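Local atomic coordinates of acetyltransferase (Vibrio fischeri, PDB entry 3JVN), a protein that probably transfers an acyl group, most likely acetyl from acetyl-CoA, to a still unidentified acceptor, as a member of the GNAT acetyltransferase family. Residues 48-60 with 67-79. Sequence-based numbering, arbitrary orientation.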
# COMPACT_ATOMS: atom_id res chain seq x y z
N ALA A 48 -3.95 -23.88 -8.53
CA ALA A 48 -3.42 -24.96 -7.70
C ALA A 48 -2.19 -24.46 -6.95
O ALA A 48 -2.13 -24.54 -5.71
CB ALA A 48 -3.05 -26.16 -8.56
N ARG A 49 -1.20 -23.95 -7.69
CA ARG A 49 0.02 -23.40 -7.10
C ARG A 49 -0.37 -22.30 -6.12
O ARG A 49 0.23 -22.13 -5.06
CB ARG A 49 0.91 -22.79 -8.18
CG ARG A 49 1.77 -23.76 -8.96
CD ARG A 49 2.66 -22.97 -9.92
NE ARG A 49 3.69 -23.79 -10.55
CZ ARG A 49 4.68 -23.30 -11.30
NH1 ARG A 49 5.57 -24.11 -11.84
NH2 ARG A 49 4.77 -21.99 -11.51
N TYR A 50 -1.39 -21.54 -6.52
CA TYR A 50 -1.90 -20.44 -5.71
C TYR A 50 -2.39 -20.99 -4.38
O TYR A 50 -2.06 -20.47 -3.32
CB TYR A 50 -3.07 -19.77 -6.43
CG TYR A 50 -3.48 -18.44 -5.82
CD1 TYR A 50 -4.26 -18.38 -4.66
CD2 TYR A 50 -3.06 -17.24 -6.40
CE1 TYR A 50 -4.61 -17.16 -4.08
CE2 TYR A 50 -3.39 -16.02 -5.84
CZ TYR A 50 -4.17 -15.98 -4.68
OH TYR A 50 -4.50 -14.76 -4.15
N LEU A 51 -3.18 -22.04 -4.45
CA LEU A 51 -3.72 -22.64 -3.25
C LEU A 51 -2.61 -23.18 -2.34
O LEU A 51 -2.70 -23.09 -1.11
CB LEU A 51 -4.68 -23.76 -3.65
CG LEU A 51 -5.70 -24.29 -2.65
CD1 LEU A 51 -6.52 -25.34 -3.37
CD2 LEU A 51 -5.03 -24.89 -1.41
N ASP A 52 -1.55 -23.71 -2.94
CA ASP A 52 -0.42 -24.29 -2.20
C ASP A 52 0.54 -23.26 -1.60
O ASP A 52 1.33 -23.57 -0.70
CB ASP A 52 0.35 -25.24 -3.13
CG ASP A 52 1.52 -25.93 -2.43
OD1 ASP A 52 1.29 -26.57 -1.38
OD2 ASP A 52 2.66 -25.85 -2.94
N ASP A 53 0.48 -22.04 -2.11
CA ASP A 53 1.36 -20.97 -1.64
C ASP A 53 1.04 -20.62 -0.19
O ASP A 53 -0.11 -20.33 0.15
CB ASP A 53 1.21 -19.74 -2.55
CG ASP A 53 2.38 -18.78 -2.44
OD1 ASP A 53 2.38 -17.94 -1.51
OD2 ASP A 53 3.30 -18.87 -3.27
N PRO A 54 2.05 -20.65 0.69
CA PRO A 54 1.88 -20.35 2.12
C PRO A 54 1.39 -18.93 2.43
O PRO A 54 0.89 -18.66 3.53
CB PRO A 54 3.25 -20.67 2.70
CG PRO A 54 4.18 -20.32 1.61
CD PRO A 54 3.48 -20.81 0.35
N GLU A 55 1.53 -18.02 1.46
CA GLU A 55 1.10 -16.63 1.62
C GLU A 55 -0.25 -16.37 0.95
O GLU A 55 -0.75 -15.24 0.97
CB GLU A 55 2.14 -15.68 1.01
CG GLU A 55 3.56 -15.74 1.58
CD GLU A 55 3.61 -15.64 3.11
OE1 GLU A 55 2.64 -15.15 3.72
OE2 GLU A 55 4.63 -16.05 3.69
N CYS A 56 -0.85 -17.42 0.37
CA CYS A 56 -2.14 -17.29 -0.32
C CYS A 56 -3.36 -17.80 0.42
O CYS A 56 -3.27 -18.66 1.29
CB CYS A 56 -2.07 -17.98 -1.69
SG CYS A 56 -1.03 -17.15 -2.91
N MSE A 57 -4.52 -17.27 0.06
CA MSE A 57 -5.77 -17.68 0.68
C MSE A 57 -6.87 -17.90 -0.34
O MSE A 57 -6.99 -17.16 -1.31
CB MSE A 57 -6.22 -16.61 1.67
CG MSE A 57 -5.30 -16.44 2.85
SE MSE A 57 -5.41 -14.68 3.63
CE MSE A 57 -7.15 -14.83 4.49
N VAL A 58 -7.67 -18.93 -0.12
CA VAL A 58 -8.78 -19.19 -1.00
C VAL A 58 -9.92 -19.80 -0.20
O VAL A 58 -9.80 -20.90 0.32
CB VAL A 58 -8.39 -20.12 -2.19
CG1 VAL A 58 -7.58 -21.30 -1.69
CG2 VAL A 58 -9.63 -20.59 -2.90
N TYR A 59 -11.01 -19.06 -0.07
CA TYR A 59 -12.16 -19.58 0.66
C TYR A 59 -13.29 -19.83 -0.31
O TYR A 59 -13.41 -19.15 -1.33
CB TYR A 59 -12.59 -18.61 1.74
CG TYR A 59 -11.51 -18.37 2.76
CD1 TYR A 59 -11.24 -19.32 3.76
CD2 TYR A 59 -10.76 -17.21 2.74
CE1 TYR A 59 -10.24 -19.10 4.70
CE2 TYR A 59 -9.77 -16.98 3.68
CZ TYR A 59 -9.52 -17.92 4.66
OH TYR A 59 -8.55 -17.67 5.60
N VAL A 60 -14.11 -20.84 -0.00
CA VAL A 60 -15.25 -21.19 -0.84
C VAL A 60 -16.56 -21.22 -0.05
O VAL A 60 -16.56 -21.44 1.17
CB VAL A 60 -15.05 -22.58 -1.53
CG1 VAL A 60 -13.97 -22.49 -2.61
CG2 VAL A 60 -14.68 -23.64 -0.49
N ILE A 67 -19.82 -26.23 -4.54
CA ILE A 67 -19.22 -24.93 -4.30
C ILE A 67 -19.89 -23.89 -5.19
O ILE A 67 -19.76 -23.94 -6.42
CB ILE A 67 -17.71 -24.96 -4.61
CG1 ILE A 67 -17.05 -26.06 -3.77
CG2 ILE A 67 -17.10 -23.60 -4.33
CD1 ILE A 67 -15.62 -26.33 -4.12
N ILE A 68 -20.61 -22.95 -4.58
CA ILE A 68 -21.30 -21.92 -5.34
C ILE A 68 -20.59 -20.57 -5.31
O ILE A 68 -21.11 -19.56 -5.78
CB ILE A 68 -22.78 -21.74 -4.84
CG1 ILE A 68 -22.84 -21.67 -3.30
CG2 ILE A 68 -23.65 -22.88 -5.37
CD1 ILE A 68 -22.47 -20.33 -2.72
N GLY A 69 -19.37 -20.56 -4.77
CA GLY A 69 -18.62 -19.33 -4.71
C GLY A 69 -17.25 -19.47 -4.06
O GLY A 69 -16.99 -20.43 -3.35
N PHE A 70 -16.38 -18.50 -4.33
CA PHE A 70 -15.05 -18.50 -3.75
C PHE A 70 -14.49 -17.08 -3.77
O PHE A 70 -15.01 -16.19 -4.45
CB PHE A 70 -14.11 -19.44 -4.53
CG PHE A 70 -13.75 -18.95 -5.91
CD1 PHE A 70 -14.65 -19.09 -6.97
CD2 PHE A 70 -12.56 -18.28 -6.12
CE1 PHE A 70 -14.35 -18.55 -8.23
CE2 PHE A 70 -12.25 -17.74 -7.37
CZ PHE A 70 -13.15 -17.87 -8.42
N ILE A 71 -13.44 -16.86 -3.00
CA ILE A 71 -12.79 -15.56 -2.93
C ILE A 71 -11.31 -15.91 -2.83
O ILE A 71 -10.95 -16.96 -2.30
CB ILE A 71 -13.27 -14.71 -1.70
CG1 ILE A 71 -12.61 -13.32 -1.75
CG2 ILE A 71 -13.00 -15.46 -0.40
CD1 ILE A 71 -13.17 -12.34 -0.74
N THR A 72 -10.46 -15.02 -3.36
CA THR A 72 -9.03 -15.27 -3.38
C THR A 72 -8.22 -14.05 -2.94
O THR A 72 -8.48 -12.94 -3.40
CB THR A 72 -8.60 -15.75 -4.81
OG1 THR A 72 -7.56 -16.74 -4.71
CG2 THR A 72 -8.11 -14.59 -5.64
N GLY A 73 -7.23 -14.25 -2.07
CA GLY A 73 -6.41 -13.14 -1.61
C GLY A 73 -5.00 -13.57 -1.20
O GLY A 73 -4.78 -14.75 -0.91
N HIS A 74 -4.04 -12.64 -1.19
CA HIS A 74 -2.67 -12.99 -0.79
C HIS A 74 -1.97 -11.95 0.09
O HIS A 74 -2.22 -10.76 -0.05
CB HIS A 74 -1.79 -13.26 -2.03
CG HIS A 74 -1.39 -12.03 -2.80
ND1 HIS A 74 -2.26 -11.36 -3.63
CD2 HIS A 74 -0.20 -11.39 -2.91
CE1 HIS A 74 -1.63 -10.36 -4.23
NE2 HIS A 74 -0.38 -10.36 -3.81
N PHE A 75 -1.12 -12.42 1.00
CA PHE A 75 -0.37 -11.52 1.88
C PHE A 75 0.77 -10.91 1.06
O PHE A 75 1.30 -11.54 0.13
CB PHE A 75 0.24 -12.28 3.08
CG PHE A 75 -0.77 -12.71 4.11
CD1 PHE A 75 -1.61 -11.77 4.70
CD2 PHE A 75 -0.89 -14.06 4.47
CE1 PHE A 75 -2.56 -12.14 5.66
CE2 PHE A 75 -1.83 -14.46 5.42
CZ PHE A 75 -2.68 -13.49 6.02
N CYS A 76 1.14 -9.68 1.40
CA CYS A 76 2.25 -9.02 0.72
C CYS A 76 2.95 -8.10 1.69
O CYS A 76 2.43 -7.78 2.76
CB CYS A 76 1.78 -8.24 -0.51
SG CYS A 76 0.05 -7.76 -0.52
N GLU A 77 4.16 -7.69 1.32
CA GLU A 77 4.95 -6.84 2.20
C GLU A 77 5.53 -5.64 1.50
O GLU A 77 6.18 -5.76 0.46
CB GLU A 77 6.11 -7.64 2.79
CG GLU A 77 5.78 -8.54 3.96
CD GLU A 77 7.03 -9.20 4.48
OE1 GLU A 77 7.12 -9.46 5.70
OE2 GLU A 77 7.93 -9.46 3.65
N LEU A 78 5.28 -4.48 2.09
CA LEU A 78 5.82 -3.24 1.58
C LEU A 78 7.24 -3.21 2.14
O LEU A 78 7.46 -3.02 3.34
CB LEU A 78 5.01 -2.06 2.11
CG LEU A 78 5.55 -0.68 1.76
CD1 LEU A 78 5.36 -0.43 0.27
CD2 LEU A 78 4.81 0.37 2.57
N ILE A 79 8.20 -3.45 1.27
CA ILE A 79 9.61 -3.49 1.63
C ILE A 79 10.33 -2.20 1.25
O ILE A 79 10.16 -1.66 0.14
CB ILE A 79 10.30 -4.69 0.95
CG1 ILE A 79 9.78 -5.98 1.60
CG2 ILE A 79 11.80 -4.57 1.04
CD1 ILE A 79 10.31 -7.26 0.95
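The carbonyl oxygen of Met57 takes two donors from strand 67-79. The backbone N of Gly73 bonds to Met57 O at 3.0 Å and comes in tilted 29° from the carbonyl plane. Thr72 OG1 adds a weak, long bond to the same oxygen. Gly73 O accepts in return from Met57 N at 2.7 Å. Tyr59 and Ile71 form the next hydrogen-bonded pair, and Phe75 N to Glu55 O extends the ladder past Cys56. Strands 56-62 and 67-79 thus make an antiparallel beta hairpin within the mixed sheet of the GNAT fold.

Helix 47-52 sends Tyr50 down onto the sheet face that carries Cys56, Val58, Thr72 and His74. Its CG lies anti to the backbone N (chi1 -167°), which directs the ring toward the sheet. Cys56 SG sits over the centre of one ring face, 3.6 Å above the plane. Tyr50 OH lies beside Gly73. On this same face Val60 CB packs on Ile67 CG2 at 3.6 Å, and Val60 CG1 on Phe70 CB at 3.6 Å.

The opposite sheet face carries Met57, a selenomethionine. Its SE lies obliquely to the Phe75 ring, nearest CZ at 3.8 Å, in a Met-aromatic contact. Helix 105-118 packs on this side against Met57, Tyr59 and Phe75.

The Met57 face thus joins the strands through Met57-Phe75 and Tyr59-Ile71 packing. The Cys56 face combines apolar packing at its Val60 end with a polar pair: Asp92 OD1 on strand 86-96 hydrogen-bonds both Tyr50 OH and His74 ND1, fixing where phenol and imidazole sit.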